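Local coordinates for chloramphenicol acetyltransferase (Bacteroides thetaiotaomicron, PDB 2I9D), which probably transfers an acetyl group from acetyl-CoA to a hydroxyl of chloramphenicol, and assembles as a trimer, at residues Tyr56-Phe70 with His204-Leu216. Numbering follows the deposited sequence.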
loop_
_atom_site.group_PDB
_atom_site.type_symbol
_atom_site.label_atom_id
_atom_site.label_comp_id
_atom_site.label_asym_id
_atom_site.label_seq_id
_atom_site.Cartn_x
_atom_site.Cartn_y
_atom_site.Cartn_z
ATOM N N TYR A 56 -5.767 0.674 21.753
ATOM C CA TYR A 56 -5.531 -0.028 20.489
ATOM C C TYR A 56 -4.124 -0.600 20.357
ATOM O O TYR A 56 -3.936 -1.614 19.688
ATOM C CB TYR A 56 -5.990 0.762 19.249
ATOM C CG TYR A 56 -5.254 2.037 18.890
ATOM C CD1 TYR A 56 -3.940 2.011 18.357
ATOM C CD2 TYR A 56 -5.895 3.268 18.997
ATOM C CE1 TYR A 56 -3.286 3.204 17.989
ATOM C CE2 TYR A 56 -5.251 4.460 18.629
ATOM C CZ TYR A 56 -3.965 4.417 18.123
ATOM O OH TYR A 56 -3.358 5.595 17.771
ATOM N N LEU A 57 -3.162 0.012 21.051
ATOM C CA LEU A 57 -1.810 -0.525 21.090
ATOM C C LEU A 57 -1.835 -1.905 21.748
ATOM O O LEU A 57 -1.218 -2.874 21.252
ATOM C CB LEU A 57 -0.850 0.433 21.814
ATOM C CG LEU A 57 0.653 0.192 21.597
ATOM C CD1 LEU A 57 1.024 0.580 20.161
ATOM C CD2 LEU A 57 1.536 0.996 22.599
ATOM N N TYR A 58 -2.565 -1.999 22.853
ATOM C CA TYR A 58 -2.742 -3.275 23.524
ATOM C C TYR A 58 -3.430 -4.314 22.629
ATOM O O TYR A 58 -2.967 -5.464 22.528
ATOM C CB TYR A 58 -3.537 -3.107 24.828
ATOM C CG TYR A 58 -3.760 -4.425 25.517
ATOM C CD1 TYR A 58 -2.700 -5.091 26.113
ATOM C CD2 TYR A 58 -5.007 -5.035 25.521
ATOM C CE1 TYR A 58 -2.870 -6.316 26.736
ATOM C CE2 TYR A 58 -5.197 -6.275 26.152
ATOM C CZ TYR A 58 -4.107 -6.905 26.752
ATOM O OH TYR A 58 -4.247 -8.123 27.387
ATOM N N ALA A 59 -4.538 -3.901 22.004
ATOM C CA ALA A 59 -5.316 -4.775 21.114
ATOM C C ALA A 59 -4.427 -5.402 20.054
ATOM O O ALA A 59 -4.497 -6.610 19.807
ATOM C CB ALA A 59 -6.463 -4.004 20.466
ATOM N N VAL A 60 -3.582 -4.574 19.436
ATOM C CA VAL A 60 -2.699 -5.030 18.375
ATOM C C VAL A 60 -1.629 -5.978 18.945
ATOM O O VAL A 60 -1.352 -7.039 18.361
ATOM C CB VAL A 60 -2.058 -3.814 17.620
ATOM C CG1 VAL A 60 -0.800 -4.235 16.819
ATOM C CG2 VAL A 60 -3.071 -3.142 16.723
ATOM N N LEU A 61 -1.033 -5.587 20.075
ATOM C CA LEU A 61 0.064 -6.365 20.687
ATOM C C LEU A 61 -0.433 -7.747 21.159
ATOM O O LEU A 61 0.260 -8.774 20.975
ATOM C CB LEU A 61 0.722 -5.599 21.844
ATOM C CG LEU A 61 1.998 -6.193 22.459
ATOM C CD1 LEU A 61 3.103 -6.357 21.418
ATOM C CD2 LEU A 61 2.476 -5.343 23.592
ATOM N N ARG A 62 -1.635 -7.751 21.739
ATOM C CA ARG A 62 -2.286 -8.967 22.199
ATOM C C ARG A 62 -2.603 -9.921 21.057
ATOM O O ARG A 62 -2.352 -11.113 21.179
ATOM C CB ARG A 62 -3.548 -8.648 23.005
ATOM C CG ARG A 62 -4.278 -9.910 23.541
ATOM C CD ARG A 62 -5.148 -9.606 24.757
ATOM N NE ARG A 62 -6.049 -10.711 25.081
ATOM C CZ ARG A 62 -6.937 -10.689 26.077
ATOM N NH1 ARG A 62 -7.041 -9.609 26.861
ATOM N NH2 ARG A 62 -7.728 -11.744 26.288
ATOM N N ALA A 63 -3.139 -9.409 19.949
ATOM C CA ALA A 63 -3.398 -10.246 18.761
ATOM C C ALA A 63 -2.138 -10.917 18.189
ATOM O O ALA A 63 -2.182 -12.064 17.733
ATOM C CB ALA A 63 -4.129 -9.442 17.686
ATOM N N ALA A 64 -1.012 -10.204 18.234
ATOM C CA ALA A 64 0.264 -10.702 17.696
ATOM C C ALA A 64 0.817 -11.814 18.589
ATOM O O ALA A 64 1.424 -12.789 18.119
ATOM C CB ALA A 64 1.266 -9.563 17.579
ATOM N N ASN A 65 0.614 -11.647 19.888
ATOM C CA ASN A 65 0.981 -12.673 20.840
ATOM C C ASN A 65 0.085 -13.897 20.723
ATOM O O ASN A 65 0.593 -15.030 20.767
ATOM C CB ASN A 65 0.980 -12.096 22.245
ATOM C CG ASN A 65 2.283 -11.400 22.566
ATOM O OD1 ASN A 65 3.273 -12.056 22.867
ATOM N ND2 ASN A 65 2.296 -10.073 22.484
ATOM N N GLU A 66 -1.218 -13.671 20.494
ATOM C CA GLU A 66 -2.203 -14.769 20.504
ATOM C C GLU A 66 -2.287 -15.606 19.244
ATOM O O GLU A 66 -2.791 -16.719 19.302
ATOM C CB GLU A 66 -3.593 -14.305 20.959
ATOM C CG GLU A 66 -3.637 -13.985 22.444
ATOM C CD GLU A 66 -5.031 -13.615 22.960
ATOM O OE1 GLU A 66 -6.008 -13.654 22.178
ATOM O OE2 GLU A 66 -5.148 -13.287 24.162
ATOM N N ILE A 67 -1.758 -15.091 18.132
ATOM C CA ILE A 67 -1.714 -15.823 16.867
ATOM C C ILE A 67 -0.254 -16.170 16.583
ATOM O O ILE A 67 0.529 -15.286 16.231
ATOM C CB ILE A 67 -2.361 -15.004 15.696
ATOM C CG1 ILE A 67 -3.798 -14.621 16.050
ATOM C CG2 ILE A 67 -2.367 -15.787 14.394
ATOM C CD1 ILE A 67 -4.347 -13.443 15.262
ATOM N N PRO A 68 0.129 -17.454 16.738
ATOM C CA PRO A 68 1.558 -17.777 16.809
ATOM C C PRO A 68 2.342 -17.500 15.532
ATOM O O PRO A 68 3.560 -17.382 15.582
ATOM C CB PRO A 68 1.577 -19.288 17.153
ATOM C CG PRO A 68 0.282 -19.808 16.715
ATOM C CD PRO A 68 -0.716 -18.668 16.831
ATOM N N GLU A 69 1.665 -17.409 14.394
ATOM C CA GLU A 69 2.332 -17.105 13.131
ATOM C C GLU A 69 2.991 -15.719 13.154
ATOM O O GLU A 69 3.928 -15.470 12.406
ATOM C CB GLU A 69 1.339 -17.213 11.963
ATOM C CG GLU A 69 1.038 -18.661 11.520
ATOM C CD GLU A 69 0.077 -19.383 12.466
ATOM O OE1 GLU A 69 -0.515 -18.752 13.350
ATOM O OE2 GLU A 69 -0.091 -20.596 12.321
ATOM N N PHE A 70 2.491 -14.843 14.025
ATOM C CA PHE A 70 2.983 -13.471 14.168
ATOM C C PHE A 70 4.177 -13.361 15.122
ATOM O O PHE A 70 4.668 -12.270 15.379
ATOM C CB PHE A 70 1.823 -12.530 14.585
ATOM C CG PHE A 70 0.808 -12.299 13.474
ATOM C CD1 PHE A 70 0.875 -11.149 12.678
ATOM C CD2 PHE A 70 -0.189 -13.250 13.209
ATOM C CE1 PHE A 70 -0.035 -10.938 11.637
ATOM C CE2 PHE A 70 -1.108 -13.062 12.173
ATOM C CZ PHE A 70 -1.033 -11.901 11.377
ATOM N N HIS A 204 -4.145 -15.810 8.187
ATOM C CA HIS A 204 -3.676 -15.332 9.500
ATOM C C HIS A 204 -3.923 -13.838 9.668
ATOM O O HIS A 204 -4.193 -13.363 10.769
ATOM C CB HIS A 204 -2.213 -15.709 9.702
ATOM C CG HIS A 204 -1.935 -17.131 9.365
ATOM N ND1 HIS A 204 -1.307 -17.508 8.198
ATOM C CD2 HIS A 204 -2.252 -18.278 10.016
ATOM C CE1 HIS A 204 -1.225 -18.827 8.159
ATOM N NE2 HIS A 204 -1.791 -19.314 9.250
ATOM N N LEU A 205 -3.872 -13.112 8.558
ATOM C CA LEU A 205 -4.207 -11.697 8.554
ATOM C C LEU A 205 -5.682 -11.480 8.891
ATOM O O LEU A 205 -6.030 -10.561 9.650
ATOM C CB LEU A 205 -3.865 -11.083 7.197
ATOM C CG LEU A 205 -2.355 -10.966 6.937
ATOM C CD1 LEU A 205 -2.025 -10.605 5.490
ATOM C CD2 LEU A 205 -1.697 -9.979 7.914
ATOM N N SER A 206 -6.543 -12.332 8.318
ATOM C CA SER A 206 -7.978 -12.349 8.632
ATOM C C SER A 206 -8.225 -12.496 10.141
ATOM O O SER A 206 -8.941 -11.694 10.741
ATOM C CB SER A 206 -8.636 -13.503 7.878
ATOM O OG SER A 206 -9.941 -13.190 7.507
ATOM N N LEU A 207 -7.592 -13.504 10.755
ATOM C CA LEU A 207 -7.690 -13.731 12.209
ATOM C C LEU A 207 -7.097 -12.619 13.032
ATOM O O LEU A 207 -7.632 -12.293 14.100
ATOM C CB LEU A 207 -6.955 -15.014 12.635
ATOM C CG LEU A 207 -7.148 -16.369 11.983
ATOM C CD1 LEU A 207 -6.356 -17.405 12.792
ATOM C CD2 LEU A 207 -8.648 -16.752 11.876
ATOM N N PHE A 208 -5.960 -12.066 12.585
ATOM C CA PHE A 208 -5.384 -10.882 13.261
ATOM C C PHE A 208 -6.375 -9.722 13.369
ATOM O O PHE A 208 -6.661 -9.242 14.463
ATOM C CB PHE A 208 -4.099 -10.418 12.573
ATOM C CG PHE A 208 -3.435 -9.261 13.253
ATOM C CD1 PHE A 208 -2.521 -9.478 14.283
ATOM C CD2 PHE A 208 -3.700 -7.961 12.845
ATOM C CE1 PHE A 208 -1.886 -8.415 14.909
ATOM C CE2 PHE A 208 -3.081 -6.876 13.459
ATOM C CZ PHE A 208 -2.175 -7.108 14.508
ATOM N N TYR A 209 -6.899 -9.278 12.236
ATOM C CA TYR A 209 -7.850 -8.175 12.217
ATOM C C TYR A 209 -9.171 -8.464 12.969
ATOM O O TYR A 209 -9.686 -7.591 13.693
ATOM C CB TYR A 209 -8.130 -7.750 10.763
ATOM C CG TYR A 209 -7.019 -6.909 10.149
ATOM C CD1 TYR A 209 -6.158 -7.443 9.176
ATOM C CD2 TYR A 209 -6.828 -5.573 10.541
ATOM C CE1 TYR A 209 -5.159 -6.670 8.613
ATOM C CE2 TYR A 209 -5.805 -4.798 9.976
ATOM C CZ TYR A 209 -4.980 -5.356 9.020
ATOM O OH TYR A 209 -3.994 -4.591 8.455
ATOM N N LYS A 210 -9.716 -9.678 12.783
ATOM C CA LYS A 210 -10.873 -10.133 13.554
ATOM C C LYS A 210 -10.568 -9.970 15.043
ATOM O O LYS A 210 -11.328 -9.332 15.776
ATOM C CB LYS A 210 -11.222 -11.594 13.212
ATOM C CG LYS A 210 -12.430 -12.156 13.944
ATOM C CD LYS A 210 -13.723 -11.474 13.476
ATOM C CE LYS A 210 -14.985 -11.951 14.266
ATOM N NZ LYS A 210 -16.210 -11.151 13.857
ATOM N N LYS A 211 -9.424 -10.496 15.464
ATOM C CA LYS A 211 -8.976 -10.426 16.856
ATOM C C LYS A 211 -8.802 -8.986 17.397
ATOM O O LYS A 211 -9.306 -8.666 18.467
ATOM C CB LYS A 211 -7.700 -11.239 17.002
ATOM C CG LYS A 211 -7.411 -11.724 18.412
ATOM C CD LYS A 211 -6.208 -12.680 18.430
ATOM C CE LYS A 211 -6.621 -14.153 18.249
ATOM N NZ LYS A 211 -7.194 -14.696 19.505
ATOM N N VAL A 212 -8.131 -8.108 16.645
ATOM C CA VAL A 212 -8.004 -6.703 17.052
ATOM C C VAL A 212 -9.376 -6.015 17.207
ATOM O O VAL A 212 -9.623 -5.320 18.199
ATOM C CB VAL A 212 -7.120 -5.903 16.058
ATOM C CG1 VAL A 212 -7.203 -4.376 16.319
ATOM C CG2 VAL A 212 -5.698 -6.394 16.122
ATOM N N GLU A 213 -10.251 -6.201 16.220
ATOM C CA GLU A 213 -11.582 -5.600 16.271
ATOM C C GLU A 213 -12.404 -6.088 17.481
ATOM O O GLU A 213 -13.012 -5.275 18.167
ATOM C CB GLU A 213 -12.351 -5.828 14.966
ATOM C CG GLU A 213 -13.698 -5.115 14.927
ATOM C CD GLU A 213 -14.359 -5.227 13.576
ATOM O OE1 GLU A 213 -14.941 -6.293 13.299
ATOM O OE2 GLU A 213 -14.299 -4.262 12.788
ATOM N N ASP A 214 -12.391 -7.394 17.745
ATOM C CA ASP A 214 -13.041 -7.959 18.939
ATOM C C ASP A 214 -12.662 -7.211 20.224
ATOM O O ASP A 214 -13.537 -6.981 21.049
ATOM C CB ASP A 214 -12.777 -9.477 19.117
ATOM C CG ASP A 214 -13.490 -10.351 18.064
ATOM O OD1 ASP A 214 -14.392 -9.841 17.337
ATOM O OD2 ASP A 214 -13.127 -11.563 17.957
ATOM N N PHE A 215 -11.386 -6.851 20.392
ATOM C CA PHE A 215 -10.930 -6.154 21.600
ATOM C C PHE A 215 -11.422 -4.712 21.629
ATOM O O PHE A 215 -11.584 -4.129 22.703
ATOM C CB PHE A 215 -9.385 -6.132 21.749
ATOM C CG PHE A 215 -8.719 -7.507 21.817
ATOM C CD1 PHE A 215 -9.127 -8.474 22.746
ATOM C CD2 PHE A 215 -7.624 -7.807 20.983
ATOM C CE1 PHE A 215 -8.485 -9.744 22.811
ATOM C CE2 PHE A 215 -6.987 -9.059 21.043
ATOM C CZ PHE A 215 -7.427 -10.032 21.954
ATOM N N LEU A 216 -11.660 -4.145 20.449
ATOM C CA LEU A 216 -11.973 -2.710 20.314
ATOM C C LEU A 216 -13.475 -2.302 20.185
ATOM O O LEU A 216 -13.820 -1.184 20.586
ATOM C CB LEU A 216 -11.097 -2.064 19.230
ATOM C CG LEU A 216 -9.574 -2.107 19.420
ATOM C CD1 LEU A 216 -8.875 -1.600 18.163
ATOM C CD2 LEU A 216 -9.108 -1.314 20.648
#
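Helices 52-66 and 202-216 pack as a buried, roughly antiparallel pair over one side of the mixed sheet; the axes of 56-66 and 204-216 approach to 8.6 Å at 140°. The small side chains of A59 and A63 face the partner helix, A59 CA and V212 CA being 5.2 Å apart, consistent with the close approach. A63 CB touches F208 CE1 at 3.7 Å, while F215 enters as a knob among A59, R62, A63 and E66. With CG anti to the backbone N (chi1 -179°), R62 extends across F215 at about a right angle, CE1 of that ring lying over one guanidinium face with the planes 44° apart. Its NE also donates to E66 OE2 from above the carboxylate plane, and E66 OE1 takes K211 NZ at 3.1 Å through its anti lone pair. A leucine in place of R62 would probably leave E66 OE2 without its cation and F215 without the obliquely set guanidinium. Past the helix end, I67 CD1 presses on the backbone of F208, 3.4 Å from CA, and F70 forms an offset stack with F208, centroids 5.0 Å apart. E69 CG rests over the face of the H204 imidazole, whose ND1 is hydrogen-bonded to D201 N. M193 of strand 186-196 meets both F70 and F208. Such helices layered on a mixed sheet are consistent with the two-layer alpha/beta fold of CoA-dependent acyltransferases.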